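Local coordinates for periplasmic oligopeptide-binding protein (PDB 3ZS6), which probably binds oligopeptides in the periplasm and hands them to an ABC transporter for uptake into the cell, at residues A[278-283]-A[465-470]; A[263-268]-A[427-432]; A[5-10]-A[497-502]; A[192-197]-A[209-214]. All blocks are in the same frame, centred on the assembly; numbering follows the deposited sequence.

Contact 1. Residues A[278-283]-A[465-470]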
loop_
_atom_site.group_PDB
_atom_site.type_symbol
_atom_site.label_atom_id
_atom_site.label_comp_id
_atom_site.label_asym_id
_atom_site.label_seq_id
_atom_site.Cartn_x
_atom_site.Cartn_y
_atom_site.Cartn_z
ATOM N N VAL A 278 -24.236 -10.155 -9.710
ATOM C CA VAL A 278 -23.143 -10.847 -10.399
ATOM C C VAL A 278 -21.865 -10.837 -9.549
ATOM O O VAL A 278 -21.219 -11.875 -9.384
ATOM C CB VAL A 278 -22.855 -10.230 -11.796
ATOM C CG1 VAL A 278 -21.644 -10.901 -12.445
ATOM C CG2 VAL A 278 -24.085 -10.348 -12.704
ATOM N N ARG A 279 -21.514 -9.672 -8.999
ATOM C CA ARG A 279 -20.295 -9.549 -8.180
ATOM C C ARG A 279 -20.351 -10.478 -6.968
ATOM O O ARG A 279 -19.382 -11.173 -6.645
ATOM C CB ARG A 279 -20.067 -8.091 -7.727
ATOM C CG ARG A 279 -19.996 -7.074 -8.881
ATOM C CD ARG A 279 -19.398 -5.718 -8.453
ATOM N NE ARG A 279 -20.220 -5.023 -7.464
ATOM C CZ ARG A 279 -21.139 -4.103 -7.754
ATOM N NH1 ARG A 279 -21.364 -3.743 -9.019
ATOM N NH2 ARG A 279 -21.832 -3.537 -6.772
ATOM N N GLU A 280 -21.503 -10.486 -6.311
ATOM C CA GLU A 280 -21.754 -11.320 -5.150
ATOM C C GLU A 280 -21.629 -12.809 -5.483
ATOM O O GLU A 280 -21.000 -13.573 -4.745
ATOM C CB GLU A 280 -23.158 -11.022 -4.623
ATOM C CG GLU A 280 -23.518 -11.726 -3.336
ATOM C CD GLU A 280 -24.908 -11.345 -2.848
ATOM O OE1 GLU A 280 -25.564 -10.504 -3.504
ATOM O OE2 GLU A 280 -25.336 -11.878 -1.806
ATOM N N ALA A 281 -22.234 -13.221 -6.594
ATOM C CA ALA A 281 -22.138 -14.613 -7.032
ATOM C C ALA A 281 -20.680 -15.046 -7.211
ATOM O O ALA A 281 -20.285 -16.131 -6.783
ATOM C CB ALA A 281 -22.902 -14.810 -8.329
ATOM N N LEU A 282 -19.887 -14.201 -7.861
ATOM C CA LEU A 282 -18.487 -14.519 -8.104
ATOM C C LEU A 282 -17.740 -14.672 -6.785
ATOM O O LEU A 282 -16.897 -15.560 -6.632
ATOM C CB LEU A 282 -17.826 -13.441 -8.970
ATOM C CG LEU A 282 -18.325 -13.289 -10.415
ATOM C CD1 LEU A 282 -17.680 -12.074 -11.086
ATOM C CD2 LEU A 282 -18.053 -14.554 -11.229
ATOM N N ALA A 283 -18.074 -13.817 -5.825
ATOM C CA ALA A 283 -17.418 -13.838 -4.520
ATOM C C ALA A 283 -17.739 -15.081 -3.692
ATOM O O ALA A 283 -16.854 -15.667 -3.067
ATOM C CB ALA A 283 -17.768 -12.580 -3.731
ATOM N N ASN A 465 -21.500 -5.563 1.606
ATOM C CA ASN A 465 -22.735 -6.195 1.150
ATOM C C ASN A 465 -23.014 -5.885 -0.316
ATOM O O ASN A 465 -23.821 -6.554 -0.962
ATOM C CB ASN A 465 -23.919 -5.792 2.030
ATOM C CG ASN A 465 -23.947 -6.549 3.345
ATOM O OD1 ASN A 465 -23.840 -7.776 3.371
ATOM N ND2 ASN A 465 -24.082 -5.821 4.444
ATOM N N ASP A 466 -22.323 -4.878 -0.843
ATOM C CA ASP A 466 -22.400 -4.553 -2.266
ATOM C C ASP A 466 -21.331 -5.282 -3.095
ATOM O O ASP A 466 -21.355 -5.239 -4.321
ATOM C CB ASP A 466 -22.302 -3.034 -2.474
ATOM C CG ASP A 466 -23.593 -2.299 -2.090
ATOM O OD1 ASP A 466 -24.638 -2.965 -1.920
ATOM O OD2 ASP A 466 -23.566 -1.057 -1.969
ATOM N N TYR A 467 -20.397 -5.952 -2.420
ATOM C CA TYR A 467 -19.315 -6.686 -3.100
ATOM C C TYR A 467 -18.663 -5.899 -4.235
ATOM O O TYR A 467 -18.547 -6.387 -5.356
ATOM C CB TYR A 467 -19.820 -8.056 -3.578
ATOM C CG TYR A 467 -20.339 -8.860 -2.418
ATOM C CD1 TYR A 467 -19.476 -9.612 -1.644
ATOM C CD2 TYR A 467 -21.680 -8.801 -2.044
ATOM C CE1 TYR A 467 -19.928 -10.316 -0.554
ATOM C CE2 TYR A 467 -22.147 -9.510 -0.956
ATOM C CZ TYR A 467 -21.261 -10.267 -0.215
ATOM O OH TYR A 467 -21.695 -10.981 0.876
ATOM N N PRO A 468 -18.229 -4.665 -3.938
ATOM C CA PRO A 468 -17.555 -3.827 -4.934
ATOM C C PRO A 468 -16.253 -4.449 -5.435
ATOM O O PRO A 468 -15.826 -4.135 -6.549
ATOM C CB PRO A 468 -17.282 -2.520 -4.173
ATOM C CG PRO A 468 -17.319 -2.905 -2.709
ATOM C CD PRO A 468 -18.377 -3.980 -2.640
ATOM N N MET A 469 -15.634 -5.301 -4.620
ATOM C CA MET A 469 -14.487 -6.103 -5.043
ATOM C C MET A 469 -14.573 -7.462 -4.351
ATOM O O MET A 469 -15.531 -7.726 -3.628
ATOM C CB MET A 469 -13.156 -5.411 -4.703
ATOM C CG MET A 469 -13.007 -5.008 -3.232
ATOM S SD MET A 469 -13.518 -3.298 -2.886
ATOM C CE MET A 469 -12.098 -2.382 -3.521
ATOM N N VAL A 470 -13.581 -8.324 -4.562
ATOM C CA VAL A 470 -13.622 -9.666 -3.987
ATOM C C VAL A 470 -12.423 -9.959 -3.101
ATOM O O VAL A 470 -11.384 -10.430 -3.584
ATOM C CB VAL A 470 -13.684 -10.754 -5.082
ATOM C CG1 VAL A 470 -13.791 -12.136 -4.453
ATOM C CG2 VAL A 470 -14.847 -10.487 -6.049
#
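The edge of the Arg279 guanidinium meets two backbone carbonyl oxygens, those of Asp466 and Tyr467, both near its plane, while Pro468 CA lies oblique to it. The straightest of these bonds runs from Arg279 NH2 to Asp466 O, 3.0 Å long with an angle of 152° at the hydrogen. Arg279 NE adds weak, more bent bonds to Tyr467 O (3.0 Å) and to Asp466 O. Arginine suits this place because one cationic group with several N-H bonds can serve a loop where the chain has just left a helix; NH1 turns instead to Leu273 O.

The Tyr467 ring receives Glu280 CG obliquely, 3.5 Å from Tyr467 CE2, and the carboxylate and ring planes are only 13° apart. Ala283 CB, a small methyl also oblique to the ring, lies 4.0 Å from Tyr467 CD1 and reaches Val470 CG1 as well. The ring hydroxyl bonds to Trp322 NE1. Tyr467 is the first residue after helix 449-464 to leave helical phi/psi, with positive phi. The loop that leads from this helix into strand 470-480 lies against helix 276-285, whose Ala281 packs against helix 327-340 and whose Arg279 touches strand 260-266.

Contact 2. Residues A[263-268]-A[427-432]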
loop_
_atom_site.group_PDB
_atom_site.type_symbol
_atom_site.label_atom_id
_atom_site.label_comp_id
_atom_site.label_asym_id
_atom_site.label_seq_id
_atom_site.Cartn_x
_atom_site.Cartn_y
_atom_site.Cartn_z
ATOM N N TYR A 263 -7.016 -9.102 -2.782
ATOM C CA TYR A 263 -8.371 -9.090 -3.318
ATOM C C TYR A 263 -8.408 -8.905 -4.829
ATOM O O TYR A 263 -7.435 -8.441 -5.447
ATOM C CB TYR A 263 -9.210 -8.002 -2.639
ATOM C CG TYR A 263 -8.852 -6.580 -3.037
ATOM C CD1 TYR A 263 -9.476 -5.962 -4.116
ATOM C CD2 TYR A 263 -7.894 -5.851 -2.323
ATOM C CE1 TYR A 263 -9.160 -4.651 -4.479
ATOM C CE2 TYR A 263 -7.572 -4.531 -2.673
ATOM C CZ TYR A 263 -8.211 -3.943 -3.753
ATOM O OH TYR A 263 -7.908 -2.652 -4.114
ATOM N N TYR A 264 -9.539 -9.277 -5.421
ATOM C CA TYR A 264 -9.725 -9.086 -6.847
ATOM C C TYR A 264 -10.543 -7.830 -7.125
ATOM O O TYR A 264 -11.663 -7.653 -6.636
ATOM C CB TYR A 264 -10.372 -10.312 -7.500
ATOM C CG TYR A 264 -9.401 -11.429 -7.836
ATOM C CD1 TYR A 264 -8.029 -11.228 -7.798
ATOM C CD2 TYR A 264 -9.862 -12.682 -8.199
ATOM C CE1 TYR A 264 -7.143 -12.260 -8.113
ATOM C CE2 TYR A 264 -8.991 -13.710 -8.521
ATOM C CZ TYR A 264 -7.629 -13.500 -8.474
ATOM O OH TYR A 264 -6.766 -14.539 -8.797
ATOM N N TYR A 265 -9.938 -6.954 -7.904
ATOM C CA TYR A 265 -10.587 -5.775 -8.429
ATOM C C TYR A 265 -11.677 -6.235 -9.376
ATOM O O TYR A 265 -11.505 -7.226 -10.091
ATOM C CB TYR A 265 -9.508 -4.989 -9.165
ATOM C CG TYR A 265 -9.887 -3.975 -10.214
ATOM C CD1 TYR A 265 -10.434 -4.362 -11.434
ATOM C CD2 TYR A 265 -9.585 -2.632 -10.027
ATOM C CE1 TYR A 265 -10.723 -3.428 -12.415
ATOM C CE2 TYR A 265 -9.870 -1.695 -10.991
ATOM C CZ TYR A 265 -10.436 -2.094 -12.183
ATOM O OH TYR A 265 -10.703 -1.150 -13.139
ATOM N N LEU A 266 -12.811 -5.544 -9.334
ATOM C CA LEU A 266 -13.887 -5.740 -10.308
ATOM C C LEU A 266 -14.244 -4.386 -10.912
ATOM O O LEU A 266 -14.463 -3.413 -10.184
ATOM C CB LEU A 266 -15.140 -6.325 -9.645
ATOM C CG LEU A 266 -15.070 -7.693 -8.963
ATOM C CD1 LEU A 266 -16.436 -8.025 -8.347
ATOM C CD2 LEU A 266 -14.636 -8.802 -9.932
ATOM N N LYS A 267 -14.301 -4.323 -12.237
ATOM C CA LYS A 267 -14.657 -3.089 -12.927
ATOM C C LYS A 267 -16.136 -2.814 -12.728
ATOM O O LYS A 267 -16.978 -3.438 -13.377
ATOM C CB LYS A 267 -14.361 -3.225 -14.419
ATOM C CG LYS A 267 -14.674 -1.987 -15.246
ATOM C CD LYS A 267 -14.469 -2.293 -16.720
ATOM C CE LYS A 267 -14.919 -1.158 -17.615
ATOM N NZ LYS A 267 -14.852 -1.558 -19.050
ATOM N N ASN A 268 -16.456 -1.885 -11.833
ATOM C CA ASN A 268 -17.852 -1.643 -11.460
ATOM C C ASN A 268 -18.704 -1.012 -12.570
ATOM O O ASN A 268 -19.931 -1.007 -12.484
ATOM C CB ASN A 268 -17.956 -0.814 -10.172
ATOM C CG ASN A 268 -17.718 -1.645 -8.910
ATOM O OD1 ASN A 268 -16.831 -2.511 -8.863
ATOM N ND2 ASN A 268 -18.522 -1.390 -7.887
ATOM N N ASN A 427 -9.651 4.609 -5.325
ATOM C CA ASN A 427 -10.865 3.842 -5.609
ATOM C C ASN A 427 -10.868 3.513 -7.102
ATOM O O ASN A 427 -11.418 4.248 -7.925
ATOM C CB ASN A 427 -12.104 4.652 -5.212
ATOM C CG ASN A 427 -13.412 3.886 -5.420
ATOM O OD1 ASN A 427 -13.493 2.961 -6.230
ATOM N ND2 ASN A 427 -14.445 4.286 -4.691
ATOM N N THR A 428 -10.195 2.427 -7.458
ATOM C CA THR A 428 -10.041 2.082 -8.864
ATOM C C THR A 428 -11.210 1.243 -9.394
ATOM O O THR A 428 -11.498 1.289 -10.589
ATOM C CB THR A 428 -8.677 1.387 -9.148
ATOM O OG1 THR A 428 -8.576 0.173 -8.395
ATOM C CG2 THR A 428 -7.504 2.313 -8.787
ATOM N N VAL A 429 -11.898 0.502 -8.520
ATOM C CA VAL A 429 -13.057 -0.287 -8.973
ATOM C C VAL A 429 -14.227 0.603 -9.411
ATOM O O VAL A 429 -15.101 0.172 -10.175
ATOM C CB VAL A 429 -13.551 -1.301 -7.922
ATOM C CG1 VAL A 429 -12.408 -2.236 -7.512
ATOM C CG2 VAL A 429 -14.160 -0.580 -6.704
ATOM N N GLY A 430 -14.240 1.840 -8.919
ATOM C CA GLY A 430 -15.230 2.822 -9.337
ATOM C C GLY A 430 -16.521 2.724 -8.550
ATOM O O GLY A 430 -17.603 2.970 -9.075
ATOM N N TYR A 431 -16.410 2.355 -7.282
ATOM C CA TYR A 431 -17.582 2.197 -6.432
ATOM C C TYR A 431 -17.950 3.549 -5.849
ATOM O O TYR A 431 -17.072 4.384 -5.607
ATOM C CB TYR A 431 -17.265 1.194 -5.321
ATOM C CG TYR A 431 -18.368 0.936 -4.318
ATOM C CD1 TYR A 431 -19.471 0.156 -4.646
ATOM C CD2 TYR A 431 -18.283 1.438 -3.027
ATOM C CE1 TYR A 431 -20.470 -0.095 -3.719
ATOM C CE2 TYR A 431 -19.277 1.193 -2.095
ATOM C CZ TYR A 431 -20.363 0.425 -2.443
ATOM O OH TYR A 431 -21.341 0.179 -1.505
ATOM N N CYS A 432 -19.243 3.782 -5.647
ATOM C CA CYS A 432 -19.687 4.999 -4.971
ATOM C C CYS A 432 -21.013 4.793 -4.256
ATOM O O CYS A 432 -22.052 4.613 -4.891
ATOM C CB CYS A 432 -19.791 6.177 -5.939
ATOM S SG CYS A 432 -20.440 7.708 -5.164
HETATM O O HOH W 1 -9.146 -1.681 -6.062
HETATM O O HOH W 2 -12.922 0.085 -12.680
#
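Asn268 and Val429 share the direct hydrogen bond of this contact: Asn268 N donates to Val429 O over 3.0 Å, with an angle of 151° at the hydrogen and the donor in the carbonyl plane. Asn268 lies just beyond the end of strand 260-266.

Apolar contact is made by Val429 CG1, 3.8 Å from Tyr265 CD2, the two side chains sliding past each other in opposite directions. A compact branched side chain fits between the strand backbone and the Tyr265 ring. Other van der Waals packing involves polar atoms: Val429 CB sits 3.2 Å from Leu266 O, and Thr428 crosses the Tyr265 side chain at about a right angle, Thr428 OG1 meeting the ring edge 3.4 Å from Tyr265 CD2.

The 427-432 loop is shaped by an Asx motif. Asn427 OD1 accepts from Gly430 N at 3.0 Å and also from Tyr431 N, both coming from the same face of the amide plane, while Asn427 ND2 donates to Tyr431 O. Gly430 has a phi of 85°, a conformation that glycine adopts readily. Close by, Cys432 forms the disulfide with Cys422.

Water fills in the polar links. One molecule bridges Tyr263 OH (2.5 Å) and Thr428 OG1, which a chi1 of 61° places between the backbone N and the carbonyl carbon. A second joins Tyr265 OH to Thr428 O, donating to the latter over 2.8 Å; Tyr265 OH is also bonded to Arg394 O, and Tyr431 OH to Asp466.

Contact 3. Residues A[5-10]-A[497-502]; sequences QDLTRQ and RASQDM
Arg9 reaches from strand 6-11 to the backbone of Arg497 and the side chain of Ser499. The strand is an outermost member of a mixed four-stranded sheet in this periplasmic binding protein of the OppA type, and residues 497-502, with a short 3-10 turn at 499-501, lie against it near the C-terminus.

The tight part is polar. Arg497 O is gripped end-on by Arg9 NH1 (3.0 Å) and NH2 (2.9 Å), the oxygen lying in the guanidinium plane; the NH2 bond runs nearly along the C=O axis, at 161°. Arg9 NH1 also donates to Ser499 OG at 2.9 Å, a hydroxyl that is hydrogen-bonded to Asp34 as well. Asp34 may thus favour the positive charge nearby. An arginine suits the site because two of its nitrogens can serve the carbonyl of one buried residue, and Tyr233 adds a cation-pi contact.

The looser part is carried mainly by apolar side chains. Leu7 CD2 stays 4.1 Å from Ser499 OG and 4.4 Å from Met502 CE, and Ala498, partly exposed, turns its CB away from the strand. The closest approach here is made by methionine's flexible chain: Met502 CE lies 3.6 Å from Arg9 NH1, oblique to the guanidinium.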
loop_
_atom_site.group_PDB
_atom_site.type_symbol
_atom_site.label_atom_id
_atom_site.label_comp_id
_atom_site.label_asym_id
_atom_site.label_seq_id
_atom_site.Cartn_x
_atom_site.Cartn_y
_atom_site.Cartn_z
ATOM N N GLN A 5 29.005 -3.574 5.233
ATOM C CA GLN A 5 27.637 -3.160 5.526
ATOM C C GLN A 5 26.886 -2.880 4.228
ATOM O O GLN A 5 26.377 -1.779 4.022
ATOM C CB GLN A 5 27.643 -1.916 6.430
ATOM C CG GLN A 5 28.239 -2.159 7.827
ATOM C CD GLN A 5 27.345 -3.033 8.709
ATOM O OE1 GLN A 5 26.136 -3.135 8.479
ATOM N NE2 GLN A 5 27.938 -3.669 9.720
ATOM N N ASP A 6 26.857 -3.874 3.342
ATOM C CA ASP A 6 26.083 -3.798 2.106
ATOM C C ASP A 6 24.831 -4.636 2.271
ATOM O O ASP A 6 24.899 -5.782 2.714
ATOM C CB ASP A 6 26.870 -4.354 0.913
ATOM C CG ASP A 6 28.099 -3.531 0.577
ATOM O OD1 ASP A 6 28.235 -2.409 1.098
ATOM O OD2 ASP A 6 28.930 -4.003 -0.225
ATOM N N LEU A 7 23.691 -4.077 1.890
ATOM C CA LEU A 7 22.432 -4.808 1.971
ATOM C C LEU A 7 21.788 -4.896 0.598
ATOM O O LEU A 7 21.687 -3.891 -0.104
ATOM C CB LEU A 7 21.482 -4.112 2.939
ATOM C CG LEU A 7 20.124 -4.794 3.126
ATOM C CD1 LEU A 7 20.294 -6.091 3.912
ATOM C CD2 LEU A 7 19.174 -3.838 3.834
ATOM N N THR A 8 21.355 -6.098 0.223
ATOM C CA THR A 8 20.656 -6.317 -1.038
ATOM C C THR A 8 19.249 -6.841 -0.755
ATOM O O THR A 8 19.087 -7.905 -0.141
ATOM C CB THR A 8 21.408 -7.324 -1.925
ATOM O OG1 THR A 8 22.710 -6.815 -2.223
ATOM C CG2 THR A 8 20.657 -7.573 -3.237
ATOM N N ARG A 9 18.242 -6.087 -1.196
ATOM C CA ARG A 9 16.840 -6.416 -0.933
ATOM C C ARG A 9 16.109 -6.693 -2.244
ATOM O O ARG A 9 16.297 -5.973 -3.224
ATOM C CB ARG A 9 16.137 -5.249 -0.213
ATOM C CG ARG A 9 16.860 -4.747 1.047
ATOM C CD ARG A 9 16.237 -3.432 1.563
ATOM N NE ARG A 9 14.835 -3.595 1.958
ATOM C CZ ARG A 9 14.246 -2.924 2.944
ATOM N NH1 ARG A 9 14.935 -2.025 3.644
ATOM N NH2 ARG A 9 12.963 -3.157 3.237
ATOM N N GLN A 10 15.265 -7.721 -2.256
ATOM C CA GLN A 10 14.495 -8.056 -3.459
ATOM C C GLN A 10 13.112 -7.417 -3.396
ATOM O O GLN A 10 12.418 -7.517 -2.377
ATOM C CB GLN A 10 14.366 -9.575 -3.634
ATOM C CG GLN A 10 13.464 -10.005 -4.821
ATOM C CD GLN A 10 12.187 -10.742 -4.396
ATOM O OE1 GLN A 10 12.155 -11.433 -3.375
ATOM N NE2 GLN A 10 11.139 -10.615 -5.203
ATOM N N ARG A 497 9.706 -1.085 6.474
ATOM C CA ARG A 497 10.972 -1.347 7.151
ATOM C C ARG A 497 12.130 -0.723 6.388
ATOM O O ARG A 497 12.579 -1.254 5.374
ATOM C CB ARG A 497 11.177 -2.865 7.310
ATOM C CG ARG A 497 10.091 -3.569 8.170
ATOM C CD ARG A 497 10.226 -5.097 8.098
ATOM N NE ARG A 497 9.661 -5.787 9.264
ATOM C CZ ARG A 497 8.471 -6.389 9.296
ATOM N NH1 ARG A 497 7.676 -6.385 8.223
ATOM N NH2 ARG A 497 8.068 -6.989 10.413
ATOM N N ALA A 498 12.592 0.419 6.883
ATOM C CA ALA A 498 13.636 1.194 6.223
ATOM C C ALA A 498 14.999 0.567 6.432
ATOM O O ALA A 498 15.270 -0.029 7.476
ATOM C CB ALA A 498 13.633 2.629 6.748
ATOM N N SER A 499 15.872 0.718 5.445
ATOM C CA SER A 499 17.217 0.164 5.554
ATOM C C SER A 499 18.038 0.766 6.713
ATOM O O SER A 499 18.856 0.074 7.326
ATOM C CB SER A 499 17.954 0.334 4.226
ATOM O OG SER A 499 17.236 -0.297 3.179
ATOM N N GLN A 500 17.822 2.044 7.022
ATOM C CA GLN A 500 18.641 2.710 8.040
ATOM C C GLN A 500 18.419 2.161 9.452
ATOM O O GLN A 500 19.203 2.439 10.368
ATOM C CB GLN A 500 18.425 4.229 8.033
ATOM C CG GLN A 500 17.053 4.679 8.545
ATOM C CD GLN A 500 17.053 6.146 8.960
ATOM O OE1 GLN A 500 16.350 6.980 8.381
ATOM N NE2 GLN A 500 17.845 6.463 9.972
ATOM N N ASP A 501 17.344 1.403 9.636
ATOM C CA ASP A 501 17.040 0.849 10.949
ATOM C C ASP A 501 17.666 -0.534 11.147
ATOM O O ASP A 501 17.605 -1.094 12.242
ATOM C CB ASP A 501 15.519 0.817 11.188
ATOM C CG ASP A 501 14.904 2.220 11.218
ATOM O OD1 ASP A 501 15.495 3.110 11.857
ATOM O OD2 ASP A 501 13.849 2.443 10.586
ATOM N N MET A 502 18.276 -1.077 10.093
ATOM C CA MET A 502 18.933 -2.385 10.187
ATOM C C MET A 502 20.464 -2.252 10.178
ATOM O O MET A 502 20.999 -1.178 9.917
ATOM C CB MET A 502 18.437 -3.323 9.074
ATOM C CG MET A 502 16.990 -3.798 9.281
ATOM S SD MET A 502 16.316 -4.780 7.914
ATOM C CE MET A 502 15.950 -3.474 6.734
#

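Contact 4. Residues A[192-197]-A[209-214]; sequences IVMAKS and RKVTYL
Met194 and Val211 lie side by side and point the same way from neighbouring strands, Met194 CG 3.7 Å from Val211 CB. The strands are antiparallel, their directions 167° apart, and bridge partners share a face of the sheet. Met194 CG sits between the backbone N and the carbonyl carbon (chi1 61°). A bend at chi3 (65°) then turns CE toward the edge of the Tyr213 ring, 3.9 Å from Tyr213 CE2, the two side chains crossing. Helix 26-35 covers Met194 and Tyr213, long and broad side chains that can reach it, and Tyr213 OH finds a partner in Asp34. Ile192, on the same buried side, packs on Leu183 and Trp186 of strand 181-187.

On the opposite side Val193 lies alongside Thr212, Val193 CG2 4.1 Å from Thr212 OG1, and is crossed obliquely by Lys210; polar side chains suit this more exposed face.

The backbones alternate hydrogen-bonded and non-hydrogen-bonded pairs: Ile192 with Tyr213 and Met194 with Val211 each exchange two bonds, that from Tyr213 N to Ile192 O being 2.8 Å. Lys196 N then reaches Arg209 O, above the carbonyl plane. The backbone therefore fixes the register, while the side chains give the hairpin one apolar and one more polar side.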
loop_
_atom_site.group_PDB
_atom_site.type_symbol
_atom_site.label_atom_id
_atom_site.label_comp_id
_atom_site.label_asym_id
_atom_site.label_seq_id
_atom_site.Cartn_x
_atom_site.Cartn_y
_atom_site.Cartn_z
ATOM N N ILE A 192 18.512 -0.930 -8.675
ATOM C CA ILE A 192 18.667 0.400 -8.116
ATOM C C ILE A 192 19.721 0.317 -7.015
ATOM O O ILE A 192 19.673 -0.577 -6.172
ATOM C CB ILE A 192 17.347 0.935 -7.548
ATOM C CG1 ILE A 192 16.521 1.583 -8.659
ATOM C CG2 ILE A 192 17.609 1.938 -6.409
ATOM C CD1 ILE A 192 15.109 1.965 -8.236
ATOM N N VAL A 193 20.694 1.223 -7.047
ATOM C CA VAL A 193 21.746 1.248 -6.028
ATOM C C VAL A 193 21.776 2.613 -5.339
ATOM O O VAL A 193 21.653 3.655 -5.994
ATOM C CB VAL A 193 23.153 0.947 -6.625
ATOM C CG1 VAL A 193 24.214 0.904 -5.527
ATOM C CG2 VAL A 193 23.149 -0.352 -7.418
ATOM N N MET A 194 21.942 2.605 -4.019
ATOM C CA MET A 194 22.031 3.846 -3.248
ATOM C C MET A 194 23.110 3.760 -2.173
ATOM O O MET A 194 23.415 2.676 -1.670
ATOM C CB MET A 194 20.676 4.229 -2.638
ATOM C CG MET A 194 20.095 3.225 -1.662
ATOM S SD MET A 194 18.374 3.603 -1.164
ATOM C CE MET A 194 17.458 3.419 -2.693
ATOM N N ALA A 195 23.679 4.911 -1.826
ATOM C CA ALA A 195 24.818 4.969 -0.912
ATOM C C ALA A 195 24.489 5.831 0.300
ATOM O O ALA A 195 23.748 6.812 0.189
ATOM C CB ALA A 195 26.031 5.534 -1.632
ATOM N N LYS A 196 25.045 5.471 1.454
ATOM C CA LYS A 196 24.799 6.242 2.671
ATOM C C LYS A 196 25.133 7.714 2.411
ATOM O O LYS A 196 26.155 8.028 1.800
ATOM C CB LYS A 196 25.633 5.706 3.837
ATOM C CG LYS A 196 25.540 6.545 5.116
ATOM C CD LYS A 196 26.413 5.971 6.233
ATOM C CE LYS A 196 26.503 6.942 7.411
ATOM N NZ LYS A 196 27.185 6.329 8.592
ATOM N N SER A 197 24.264 8.610 2.861
ATOM C CA SER A 197 24.482 10.038 2.662
ATOM C C SER A 197 25.198 10.660 3.850
ATOM O O SER A 197 24.758 10.515 4.987
ATOM C CB SER A 197 23.153 10.762 2.452
ATOM O OG SER A 197 23.346 12.166 2.443
ATOM N N ARG A 209 25.754 0.947 4.706
ATOM C CA ARG A 209 26.444 1.924 3.856
ATOM C C ARG A 209 26.022 1.865 2.389
ATOM O O ARG A 209 26.241 2.807 1.629
ATOM C CB ARG A 209 27.970 1.760 3.964
ATOM C CG ARG A 209 28.530 2.147 5.330
ATOM C CD ARG A 209 30.043 2.198 5.335
ATOM N NE ARG A 209 30.677 0.890 5.168
ATOM C CZ ARG A 209 30.974 0.063 6.172
ATOM N NH1 ARG A 209 30.668 0.395 7.427
ATOM N NH2 ARG A 209 31.574 -1.101 5.925
ATOM N N LYS A 210 25.427 0.753 1.986
ATOM C CA LYS A 210 24.993 0.612 0.605
ATOM C C LYS A 210 23.764 -0.271 0.541
ATOM O O LYS A 210 23.720 -1.334 1.169
ATOM C CB LYS A 210 26.115 0.020 -0.265
ATOM C CG LYS A 210 25.667 -0.260 -1.701
ATOM C CD LYS A 210 26.839 -0.369 -2.666
ATOM C CE LYS A 210 27.283 -1.797 -2.864
ATOM N NZ LYS A 210 28.147 -1.911 -4.087
ATOM N N VAL A 211 22.768 0.166 -0.221
ATOM C CA VAL A 211 21.566 -0.629 -0.424
ATOM C C VAL A 211 21.332 -0.862 -1.912
ATOM O O VAL A 211 21.383 0.073 -2.718
ATOM C CB VAL A 211 20.315 0.050 0.180
ATOM C CG1 VAL A 211 19.103 -0.872 0.074
ATOM C CG2 VAL A 211 20.558 0.428 1.618
ATOM N N THR A 212 21.090 -2.116 -2.266
ATOM C CA THR A 212 20.792 -2.494 -3.632
ATOM C C THR A 212 19.387 -3.104 -3.675
ATOM O O THR A 212 19.088 -4.035 -2.920
ATOM C CB THR A 212 21.815 -3.527 -4.143
ATOM O OG1 THR A 212 23.117 -2.928 -4.200
ATOM C CG2 THR A 212 21.428 -4.046 -5.527
ATOM N N TYR A 213 18.528 -2.560 -4.537
ATOM C CA TYR A 213 17.183 -3.101 -4.755
ATOM C C TYR A 213 17.095 -3.819 -6.108
ATOM O O TYR A 213 17.317 -3.206 -7.164
ATOM C CB TYR A 213 16.120 -1.992 -4.691
ATOM C CG TYR A 213 15.780 -1.542 -3.286
ATOM C CD1 TYR A 213 14.931 -2.294 -2.488
ATOM C CD2 TYR A 213 16.299 -0.363 -2.759
ATOM C CE1 TYR A 213 14.619 -1.897 -1.190
ATOM C CE2 TYR A 213 15.989 0.043 -1.463
ATOM C CZ TYR A 213 15.148 -0.732 -0.686
ATOM O OH TYR A 213 14.823 -0.347 0.607
ATOM N N LEU A 214 16.759 -5.104 -6.078
ATOM C CA LEU A 214 16.621 -5.893 -7.307
ATOM C C LEU A 214 15.166 -6.278 -7.547
ATOM O O LEU A 214 14.571 -6.985 -6.734
ATOM C CB LEU A 214 17.454 -7.179 -7.221
ATOM C CG LEU A 214 18.930 -7.043 -6.846
ATOM C CD1 LEU A 214 19.588 -8.435 -6.747
ATOM C CD2 LEU A 214 19.627 -6.179 -7.880
#

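Contacts 1 and 2 lie on one side of the chain's centre and contacts 3 and 4 on the other, with contact centres about 35 to 43 Å apart across the two groups. Within each group the contacts touch: 465-470 meets 263-268 through backbone pairing of Val470 with Tyr264, and strand 6-11 of contact 3 pairs with strand 210-215 of contact 4. Contacts 1 and 3 are buried, and in both an arginine donates to loop carbonyls; contacts 2 and 4 are only partly buried. Contact 2 relies on water and a loop motif, whereas contact 4 rests on backbone bonds between strands, in contrast with the side-chain-to-carbonyl bonds of contacts 1 and 3.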